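Local coordinates for protein endoglucanase (Ruminococcus champanellensis, PDB 6WQV) that probably cleaves internal beta-1,4 linkages in cellulose and related plant polysaccharides such as xylan, as a broad-specificity family 5 glycoside hydrolase, at residues I286-A291 with W303-L308; L20-T24 with Y314-C318; R206-T212 with K235-I240. All coordinates share one frame; numbering follows the deposited sequence.

In the fold
Interaction 2 begins first along the chain, at 20-24, the end of helix 16-22 and the turn after it, and closes the largest loop only when the chain reaches 314-318. The other two contacts nest inside this loop, one after the other. Interaction 3 pairs the neighbouring parallel barrel strands 208-211 and 236-241, and it is complete before interaction 1 packs strand 284-289 against helix 297-313. No loops cross. Strands 236-241 and 284-289 lie side by side in the sheet, with the Asp-239 carboxylate reaching the backbone of Gly-287. Interaction 2 closes soon after interaction 1, anchoring the lead-in to strand 318-322, the last of the barrel, to the N-terminal region.

Interaction 1 of 3, residues I286-A291 with W303-L308; sequences IGQFGA and WGENYL. Unlike the reference sequence in segment 286-291: Gln-288 (reference Glu). With GLC (alpha-D-glucopyranose), chain E.
The rings of Phe-289 and Tyr-307 form an offset stack, with planes 24° apart and centroids 4.5 Å from each other. The side chains slide past one another from opposite directions, bringing Phe-289 CD2 over the centre of the tyrosine ring and Phe-289 CB to 3.4 Å from Tyr-307 OH. Phe-289 takes the crowded position between its backbone N and carbonyl carbon (chi1 81°), and this sets its ring against the helix.

One helical turn apart, Trp-303 and Tyr-307 both hold CG anti to the backbone N, and Tyr-307 CG lies over one face of the indole. Ala-291 covers the opposite face in a CH-pi contact, its CB 3.6 Å from the centroid of the six-membered ring; a lone methyl suits so close an approach. Gly-290 C also packs against Trp-303 CH2, at 3.5 Å. Phe-289 meets the indole obliquely, CD2 to CH2 3.6 Å, and Leu-308 CD2 reaches Phe-289 CZ at 3.7 Å, crossing it at about a right angle.

Ile-286 brings CG2 and CD1 up to Tyr-307 OH, whose polar partner is the carbonyl of Ser-242; Trp-303 NE1 bonds to Ser-244 O. A leucine in place of Tyr-307 would probably leave Phe-289 without its stacking partner and Ser-242 O without its hydroxyl mate.

Gln-288 points away from the helix, and its OE1 accepts a bond from O2 of the bound glucose, 2.7 Å long. The reference sequence has a glutamate here, consistent with the strand-7 nucleophile of family 5 enzymes. The arrangement is that of a TIM barrel: an apolar, aromatic strand face packs on the surrounding helix, while the other face contributes Gln-288 to the sugar site, beside Asn-163, His-119, His-241 and Glu-331, at the C-terminal end of the barrel.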
loop_
_atom_site.group_PDB
_atom_site.type_symbol
_atom_site.label_atom_id
_atom_site.label_comp_id
_atom_site.label_asym_id
_atom_site.label_seq_id
_atom_site.Cartn_x
_atom_site.Cartn_y
_atom_site.Cartn_z
ATOM N N ILE A 286 -4.375 1.794 7.509
ATOM C CA ILE A 286 -3.737 2.938 6.850
ATOM C C ILE A 286 -2.468 2.391 6.204
ATOM O O ILE A 286 -1.415 2.259 6.834
ATOM C CB ILE A 286 -3.489 4.105 7.806
ATOM C CG1 ILE A 286 -4.834 4.696 8.241
ATOM C CG2 ILE A 286 -2.619 5.170 7.132
ATOM C CD1 ILE A 286 -4.767 5.613 9.433
ATOM N N GLY A 287 -2.583 2.032 4.918
ATOM C CA GLY A 287 -1.502 1.357 4.225
ATOM C C GLY A 287 -0.371 2.256 3.806
ATOM O O GLY A 287 0.712 1.749 3.484
ATOM N N GLN A 288 -0.599 3.572 3.803
ATOM C CA GLN A 288 0.470 4.551 3.667
ATOM C C GLN A 288 0.137 5.788 4.483
ATOM O O GLN A 288 -0.979 6.312 4.390
ATOM C CB GLN A 288 0.654 5.005 2.218
ATOM C CG GLN A 288 1.051 3.930 1.234
ATOM C CD GLN A 288 1.319 4.479 -0.169
ATOM O OE1 GLN A 288 1.212 3.762 -1.157
ATOM N NE2 GLN A 288 1.673 5.755 -0.252
ATOM N N PHE A 289 1.116 6.266 5.251
ATOM C CA PHE A 289 1.102 7.598 5.850
ATOM C C PHE A 289 2.566 8.031 5.953
ATOM O O PHE A 289 3.489 7.218 5.815
ATOM C CB PHE A 289 0.396 7.619 7.228
ATOM C CG PHE A 289 1.270 7.162 8.351
ATOM C CD1 PHE A 289 1.656 5.841 8.426
ATOM C CD2 PHE A 289 1.741 8.047 9.313
ATOM C CE1 PHE A 289 2.488 5.411 9.425
ATOM C CE2 PHE A 289 2.576 7.613 10.322
ATOM C CZ PHE A 289 2.946 6.297 10.376
ATOM N N GLY A 290 2.770 9.313 6.214
ATOM C CA GLY A 290 4.107 9.855 6.396
ATOM C C GLY A 290 4.011 11.358 6.443
ATOM O O GLY A 290 2.956 11.943 6.194
ATOM N N ALA A 291 5.127 11.983 6.806
ATOM C CA ALA A 291 5.248 13.438 6.788
ATOM C C ALA A 291 6.604 13.774 6.185
ATOM O O ALA A 291 7.629 13.253 6.633
ATOM C CB ALA A 291 5.129 14.050 8.189
ATOM N N TRP A 303 3.818 15.399 15.700
ATOM C CA TRP A 303 2.852 14.817 14.773
ATOM C C TRP A 303 2.878 13.295 14.842
ATOM O O TRP A 303 1.827 12.649 14.940
ATOM C CB TRP A 303 3.163 15.315 13.355
ATOM C CG TRP A 303 2.479 14.555 12.273
ATOM C CD1 TRP A 303 1.238 14.791 11.757
ATOM C CD2 TRP A 303 2.999 13.424 11.570
ATOM N NE1 TRP A 303 0.953 13.870 10.770
ATOM C CE2 TRP A 303 2.021 13.022 10.639
ATOM C CE3 TRP A 303 4.201 12.714 11.638
ATOM C CZ2 TRP A 303 2.208 11.935 9.781
ATOM C CZ3 TRP A 303 4.384 11.633 10.791
ATOM C CH2 TRP A 303 3.390 11.251 9.883
ATOM N N GLY A 304 4.071 12.702 14.817
ATOM C CA GLY A 304 4.168 11.255 14.745
ATOM C C GLY A 304 3.694 10.560 16.005
ATOM O O GLY A 304 3.017 9.524 15.932
ATOM N N GLU A 305 4.054 11.093 17.176
ATOM C CA GLU A 305 3.558 10.515 18.418
ATOM C C GLU A 305 2.035 10.505 18.430
ATOM O O GLU A 305 1.409 9.504 18.792
ATOM C CB GLU A 305 4.048 11.319 19.624
ATOM C CG GLU A 305 5.543 11.398 19.825
ATOM C CD GLU A 305 5.909 12.249 21.035
ATOM O OE1 GLU A 305 5.246 13.285 21.265
ATOM O OE2 GLU A 305 6.856 11.874 21.757
ATOM N N ASN A 306 1.424 11.617 18.027
ATOM C CA ASN A 306 -0.028 11.724 18.110
ATOM C C ASN A 306 -0.714 10.909 17.023
ATOM O O ASN A 306 -1.774 10.322 17.269
ATOM C CB ASN A 306 -0.437 13.190 18.062
ATOM C CG ASN A 306 -0.256 13.868 19.390
ATOM O OD1 ASN A 306 -1.072 13.693 20.296
ATOM N ND2 ASN A 306 0.831 14.622 19.535
ATOM N N TYR A 307 -0.141 10.860 15.817
ATOM C CA TYR A 307 -0.733 10.051 14.752
ATOM C C TYR A 307 -0.881 8.598 15.201
ATOM O O TYR A 307 -1.976 8.022 15.143
ATOM C CB TYR A 307 0.114 10.169 13.476
ATOM C CG TYR A 307 -0.586 9.716 12.198
ATOM C CD1 TYR A 307 -0.937 8.390 12.023
ATOM C CD2 TYR A 307 -0.884 10.614 11.184
ATOM C CE1 TYR A 307 -1.572 7.971 10.879
ATOM C CE2 TYR A 307 -1.521 10.203 10.034
ATOM C CZ TYR A 307 -1.864 8.880 9.891
ATOM O OH TYR A 307 -2.490 8.441 8.752
ATOM N N LEU A 308 0.206 7.993 15.690
ATOM C CA LEU A 308 0.153 6.590 16.083
ATOM C C LEU A 308 -0.716 6.385 17.317
ATOM O O LEU A 308 -1.432 5.375 17.413
ATOM C CB LEU A 308 1.560 6.049 16.312
ATOM C CG LEU A 308 2.325 5.560 15.088
ATOM C CD1 LEU A 308 1.657 4.335 14.456
ATOM C CD2 LEU A 308 2.488 6.642 14.043
HETATM C C1 GLC E . 0.515 7.551 -2.779
HETATM C C2 GLC E . 1.353 6.576 -3.583
HETATM C C3 GLC E . 2.813 6.575 -3.433
HETATM C C4 GLC E . 3.348 7.988 -3.413
HETATM C C5 GLC E . 2.722 8.671 -2.220
HETATM C C6 GLC E . 3.301 10.038 -1.895
HETATM O O1 GLC E . 0.043 7.116 -1.572
HETATM O O2 GLC E . 0.775 5.251 -3.376
HETATM O O3 GLC E . 3.365 5.843 -4.590
HETATM O O4 GLC E . 4.776 7.948 -3.334
HETATM O O5 GLC E . 1.272 8.843 -2.478
HETATM O O6 GLC E . 3.080 10.926 -2.903
#

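Interaction 2 of 3, residues L20-T24 with Y314-C318; sequences LDEIT and YNIRC
Arg-317 NH1 donates to the carbonyl O of Leu-20 across 3.0 Å, with an N-H...O angle of 160°. This is the one direct hydrogen bond between 20-24 and 314-318. The acceptor lies in the guanidinium plane, yet the donor sits well above the plane of the carbonyl rather than on a lone pair. Within its own segment, Arg-317 NH2 bonds to Asn-315 OD1 at 2.9 Å, and NH1 makes a weak second bond to the same oxygen. Asn-315, with its positive phi, is the C-prime residue of the Schellman motif ending helix 297-313, a conformation asparagine tolerates well, and the turn presents its amide to the arginine. Bends at chi2 (-66°) and chi3 (89°) fold the arginine back far enough for this grip, which holds the guanidinium between its own loop and helix 16-22.

The charged pairing is looser. Asp-21 OD1 approaches NH1 near the guanidinium plane, at 3.6 Å, a long salt bridge at an exposed edge. The same carboxylate oxygen lies 3.4 Å from Asn-315 OD1; these two acceptors do not bond, and the arginine they share probably eases their proximity.

Two waters add bridges. One molecule links Asp-21 OD1 to Asn-315 ND2 through weak bonds, while another donates to Thr-24 O at 2.8 Å and accepts from Cys-318 N.

Apolar contact comes from Ile-23, whose CG2 rests 3.8 Å from Arg-317 CD, so that the branched side chain covers the arginine's methylenes.

Arginine suits this place because it combines an aliphatic shaft with several planar N-H groups. Its charge probably complements both the aspartate and the carbonyl-rich C-terminal end of helix 16-22, so the contact joins the end of the N-terminal helix to the loop leading into the last barrel strand mainly by polar, partly solvated chemistry.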
loop_
_atom_site.group_PDB
_atom_site.type_symbol
_atom_site.label_atom_id
_atom_site.label_comp_id
_atom_site.label_asym_id
_atom_site.label_seq_id
_atom_site.Cartn_x
_atom_site.Cartn_y
_atom_site.Cartn_z
ATOM N N LEU A 20 -5.134 -8.266 11.678
ATOM C CA LEU A 20 -4.743 -6.889 11.959
ATOM C C LEU A 20 -4.304 -6.714 13.407
ATOM O O LEU A 20 -3.458 -5.856 13.696
ATOM C CB LEU A 20 -5.885 -5.931 11.604
ATOM C CG LEU A 20 -6.145 -5.797 10.102
ATOM C CD1 LEU A 20 -7.511 -5.139 9.866
ATOM C CD2 LEU A 20 -5.048 -5.031 9.386
ATOM N N ASP A 21 -4.845 -7.508 14.332
ATOM C CA ASP A 21 -4.440 -7.411 15.731
ATOM C C ASP A 21 -3.065 -8.014 15.985
ATOM O O ASP A 21 -2.485 -7.775 17.049
ATOM C CB ASP A 21 -5.479 -8.049 16.649
ATOM C CG ASP A 21 -6.679 -7.144 16.870
ATOM O OD1 ASP A 21 -6.573 -5.923 16.607
ATOM O OD2 ASP A 21 -7.729 -7.654 17.310
ATOM N N GLU A 22 -2.532 -8.777 15.038
ATOM C CA GLU A 22 -1.157 -9.251 15.130
ATOM C C GLU A 22 -0.155 -8.273 14.539
ATOM O O GLU A 22 1.028 -8.334 14.890
ATOM C CB GLU A 22 -1.025 -10.598 14.427
ATOM C CG GLU A 22 -1.987 -11.617 14.973
ATOM C CD GLU A 22 -1.483 -13.028 14.832
ATOM O OE1 GLU A 22 -0.588 -13.250 13.990
ATOM O OE2 GLU A 22 -1.973 -13.911 15.566
ATOM N N ILE A 23 -0.592 -7.386 13.644
ATOM C CA ILE A 23 0.274 -6.338 13.120
ATOM C C ILE A 23 0.531 -5.306 14.212
ATOM O O ILE A 23 -0.368 -4.955 14.985
ATOM C CB ILE A 23 -0.387 -5.716 11.873
ATOM C CG1 ILE A 23 -0.433 -6.760 10.752
ATOM C CG2 ILE A 23 0.330 -4.458 11.459
ATOM C CD1 ILE A 23 -1.046 -6.291 9.444
ATOM N N THR A 24 1.781 -4.843 14.307
ATOM C CA THR A 24 2.128 -3.764 15.232
ATOM C C THR A 24 2.137 -2.443 14.463
ATOM O O THR A 24 1.214 -1.633 14.594
ATOM C CB THR A 24 3.472 -4.041 15.916
ATOM O OG1 THR A 24 4.481 -4.313 14.939
ATOM C CG2 THR A 24 3.358 -5.233 16.880
ATOM N N TYR A 314 -8.193 4.016 17.834
ATOM C CA TYR A 314 -9.286 3.558 16.979
ATOM C C TYR A 314 -9.019 2.170 16.408
ATOM O O TYR A 314 -9.731 1.732 15.499
ATOM C CB TYR A 314 -9.559 4.560 15.843
ATOM C CG TYR A 314 -10.127 5.874 16.337
ATOM C CD1 TYR A 314 -11.346 5.920 17.000
ATOM C CD2 TYR A 314 -9.431 7.064 16.156
ATOM C CE1 TYR A 314 -11.861 7.120 17.475
ATOM C CE2 TYR A 314 -9.941 8.272 16.627
ATOM C CZ TYR A 314 -11.152 8.289 17.277
ATOM O OH TYR A 314 -11.691 9.469 17.751
ATOM N N ASN A 315 -7.995 1.477 16.908
ATOM C CA ASN A 315 -7.624 0.139 16.440
ATOM C C ASN A 315 -7.321 0.118 14.939
ATOM O O ASN A 315 -7.713 -0.805 14.224
ATOM C CB ASN A 315 -8.670 -0.916 16.818
ATOM C CG ASN A 315 -8.101 -2.333 16.837
ATOM O OD1 ASN A 315 -6.910 -2.535 17.080
ATOM N ND2 ASN A 315 -8.955 -3.318 16.581
ATOM N N ILE A 316 -6.578 1.117 14.463
ATOM C CA ILE A 316 -6.194 1.222 13.057
ATOM C C ILE A 316 -4.676 1.100 12.959
ATOM O O ILE A 316 -3.950 1.958 13.473
ATOM C CB ILE A 316 -6.656 2.537 12.420
ATOM C CG1 ILE A 316 -8.176 2.661 12.483
ATOM C CG2 ILE A 316 -6.185 2.596 10.972
ATOM C CD1 ILE A 316 -8.693 4.011 12.061
ATOM N N ARG A 317 -4.207 0.049 12.285
ATOM C CA ARG A 317 -2.779 -0.118 12.053
ATOM C C ARG A 317 -2.306 0.845 10.976
ATOM O O ARG A 317 -3.057 1.210 10.061
ATOM C CB ARG A 317 -2.483 -1.536 11.565
ATOM C CG ARG A 317 -2.891 -2.665 12.479
ATOM C CD ARG A 317 -2.090 -2.667 13.759
ATOM N NE ARG A 317 -2.745 -1.832 14.752
ATOM C CZ ARG A 317 -3.781 -2.220 15.491
ATOM N NH1 ARG A 317 -4.286 -3.437 15.357
ATOM N NH2 ARG A 317 -4.313 -1.377 16.359
ATOM N N CYS A 318 -1.030 1.239 11.068
ATOM C CA CYS A 318 -0.434 2.228 10.177
ATOM C C CYS A 318 0.851 1.707 9.551
ATOM O O CYS A 318 1.618 0.991 10.201
ATOM C CB CYS A 318 -0.101 3.504 10.967
ATOM S SG CYS A 318 -1.538 4.289 11.735
HETATM O O HOH W 1 -8.249 -5.612 14.285
HETATM O O HOH W 2 0.250 0.808 13.671
#

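Interaction 3 of 3, residues R206-T212 with K235-I240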
loop_
_atom_site.group_PDB
_atom_site.type_symbol
_atom_site.label_atom_id
_atom_site.label_comp_id
_atom_site.label_asym_id
_atom_site.label_seq_id
_atom_site.Cartn_x
_atom_site.Cartn_y
_atom_site.Cartn_z
ATOM N N ARG A 206 -6.960 -16.534 2.306
ATOM C CA ARG A 206 -6.045 -15.414 2.493
ATOM C C ARG A 206 -6.813 -14.111 2.708
ATOM O O ARG A 206 -7.841 -13.865 2.076
ATOM C CB ARG A 206 -5.162 -15.274 1.252
ATOM C CG ARG A 206 -4.011 -14.278 1.392
ATOM C CD ARG A 206 -3.064 -14.288 0.185
ATOM N NE ARG A 206 -2.688 -15.654 -0.168
ATOM C CZ ARG A 206 -1.845 -16.420 0.525
ATOM N NH1 ARG A 206 -1.250 -15.956 1.615
ATOM N NH2 ARG A 206 -1.604 -17.661 0.120
ATOM N N CYS A 207 -6.304 -13.256 3.590
ATOM C CA CYS A 207 -6.864 -11.919 3.715
ATOM C C CYS A 207 -6.424 -11.054 2.539
ATOM O O CYS A 207 -5.280 -11.132 2.074
ATOM C CB CYS A 207 -6.443 -11.279 5.036
ATOM S SG CYS A 207 -7.302 -11.968 6.458
ATOM N N LEU A 208 -7.347 -10.226 2.045
ATOM C CA LEU A 208 -7.120 -9.390 0.880
ATOM C C LEU A 208 -7.469 -7.945 1.213
ATOM O O LEU A 208 -8.382 -7.676 1.997
ATOM C CB LEU A 208 -7.999 -9.861 -0.274
ATOM C CG LEU A 208 -7.962 -11.351 -0.620
ATOM C CD1 LEU A 208 -8.979 -11.631 -1.727
ATOM C CD2 LEU A 208 -6.574 -11.789 -1.012
ATOM N N MET A 209 -6.731 -7.021 0.604
ATOM C CA MET A 209 -6.925 -5.591 0.816
ATOM C C MET A 209 -7.411 -4.944 -0.476
ATOM O O MET A 209 -6.973 -5.313 -1.572
ATOM C CB MET A 209 -5.620 -4.921 1.281
ATOM C CG MET A 209 -5.263 -5.163 2.749
ATOM S SD MET A 209 -3.578 -4.660 3.173
ATOM C CE MET A 209 -3.632 -3.033 2.486
ATOM N N VAL A 210 -8.336 -3.997 -0.340
ATOM C CA VAL A 210 -8.879 -3.247 -1.472
ATOM C C VAL A 210 -8.949 -1.765 -1.126
ATOM O O VAL A 210 -9.310 -1.401 0.005
ATOM C CB VAL A 210 -10.269 -3.750 -1.896
ATOM C CG1 VAL A 210 -10.182 -5.119 -2.555
ATOM C CG2 VAL A 210 -11.235 -3.777 -0.702
ATOM N N PRO A 211 -8.641 -0.884 -2.081
ATOM C CA PRO A 211 -8.768 0.557 -1.818
ATOM C C PRO A 211 -10.110 1.125 -2.228
ATOM O O PRO A 211 -10.786 0.568 -3.097
ATOM C CB PRO A 211 -7.673 1.158 -2.701
ATOM C CG PRO A 211 -7.730 0.254 -3.924
ATOM C CD PRO A 211 -8.042 -1.144 -3.399
ATOM N N THR A 212 -10.488 2.247 -1.623
ATOM C CA THR A 212 -11.489 3.122 -2.198
ATOM C C THR A 212 -10.872 3.871 -3.377
ATOM O O THR A 212 -9.682 3.726 -3.692
ATOM C CB THR A 212 -11.902 4.141 -1.148
ATOM O OG1 THR A 212 -10.707 4.787 -0.699
ATOM C CG2 THR A 212 -12.593 3.480 0.044
ATOM N N LYS A 235 -12.662 -11.701 5.516
ATOM C CA LYS A 235 -11.291 -11.765 5.021
ATOM C C LYS A 235 -10.853 -10.519 4.255
ATOM O O LYS A 235 -9.744 -10.513 3.708
ATOM C CB LYS A 235 -11.097 -13.001 4.127
ATOM C CG LYS A 235 -11.291 -14.341 4.813
ATOM C CD LYS A 235 -10.150 -14.695 5.753
ATOM C CE LYS A 235 -10.292 -16.123 6.253
ATOM N NZ LYS A 235 -9.051 -16.589 6.926
ATOM N N LEU A 236 -11.671 -9.472 4.198
ATOM C CA LEU A 236 -11.370 -8.293 3.400
ATOM C C LEU A 236 -11.075 -7.084 4.281
ATOM O O LEU A 236 -11.732 -6.864 5.303
ATOM C CB LEU A 236 -12.522 -7.955 2.449
ATOM C CG LEU A 236 -12.895 -9.063 1.464
ATOM C CD1 LEU A 236 -14.028 -8.594 0.541
ATOM C CD2 LEU A 236 -11.713 -9.528 0.643
ATOM N N ILE A 237 -10.094 -6.295 3.841
ATOM C CA ILE A 237 -9.626 -5.102 4.533
ATOM C C ILE A 237 -9.595 -3.945 3.543
ATOM O O ILE A 237 -9.107 -4.097 2.420
ATOM C CB ILE A 237 -8.206 -5.333 5.082
ATOM C CG1 ILE A 237 -8.158 -6.551 6.002
ATOM C CG2 ILE A 237 -7.683 -4.087 5.794
ATOM C CD1 ILE A 237 -6.749 -7.114 6.173
ATOM N N VAL A 238 -10.062 -2.784 3.972
ATOM C CA VAL A 238 -9.961 -1.576 3.157
ATOM C C VAL A 238 -8.644 -0.871 3.456
ATOM O O VAL A 238 -8.240 -0.744 4.622
ATOM C CB VAL A 238 -11.160 -0.643 3.405
ATOM C CG1 VAL A 238 -10.955 0.689 2.685
ATOM C CG2 VAL A 238 -12.456 -1.317 2.949
ATOM N N ASP A 239 -7.979 -0.396 2.406
ATOM C CA ASP A 239 -6.752 0.383 2.537
ATOM C C ASP A 239 -7.056 1.852 2.272
ATOM O O ASP A 239 -7.523 2.216 1.184
ATOM C CB ASP A 239 -5.653 -0.093 1.584
ATOM C CG ASP A 239 -4.310 0.618 1.819
ATOM O OD1 ASP A 239 -4.255 1.582 2.614
ATOM O OD2 ASP A 239 -3.305 0.212 1.201
ATOM N N ILE A 240 -6.785 2.690 3.267
ATOM C CA ILE A 240 -6.850 4.135 3.147
ATOM C C ILE A 240 -5.431 4.673 3.302
ATOM O O ILE A 240 -4.733 4.314 4.259
ATOM C CB ILE A 240 -7.765 4.736 4.227
ATOM C CG1 ILE A 240 -9.216 4.253 4.066
ATOM C CG2 ILE A 240 -7.658 6.253 4.213
ATOM C CD1 ILE A 240 -9.868 4.562 2.726
#
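Leu-208, Met-209 and Val-210 pair in parallel with Leu-236, Ile-237 and Val-238, on adjacent strands of the TIM barrel. Four backbone hydrogen bonds form the ladder: Leu-208 N to Lys-235 O, Ile-237 N to Leu-208 O, Val-210 N to Ile-237 O and Asp-239 N to Val-210 O, each 2.9 Å long. The short strand axes cross at 40°, in keeping with the twist of a closed barrel.

On one face Leu-236 CD2 packs 3.8 Å from Leu-208 CB; beyond them, Leu-208 and Val-210 meet helix 179-197, where branched aliphatic residues fill the layer between sheet and helices. The other face carries Met-209, Ile-237 and Asp-239. There Met-209 CG touches Ile-237 CB, also at 3.8 Å, and the flexible thioether bends at chi3 (50°) to place CE beside Asp-239.

Further out, Lys-235 NZ is held by Leu-14 O and a salt bridge to Asp-13, while Thr-212 OG1 bonds to Ser-216 O. Asp-239, its CG anti to the backbone N (chi1 -174°), uses OD1 to accept from Gly-287 N on the next strand, and its other oxygen, OD2, lies 3.5 Å from the methyl CE of Met-209.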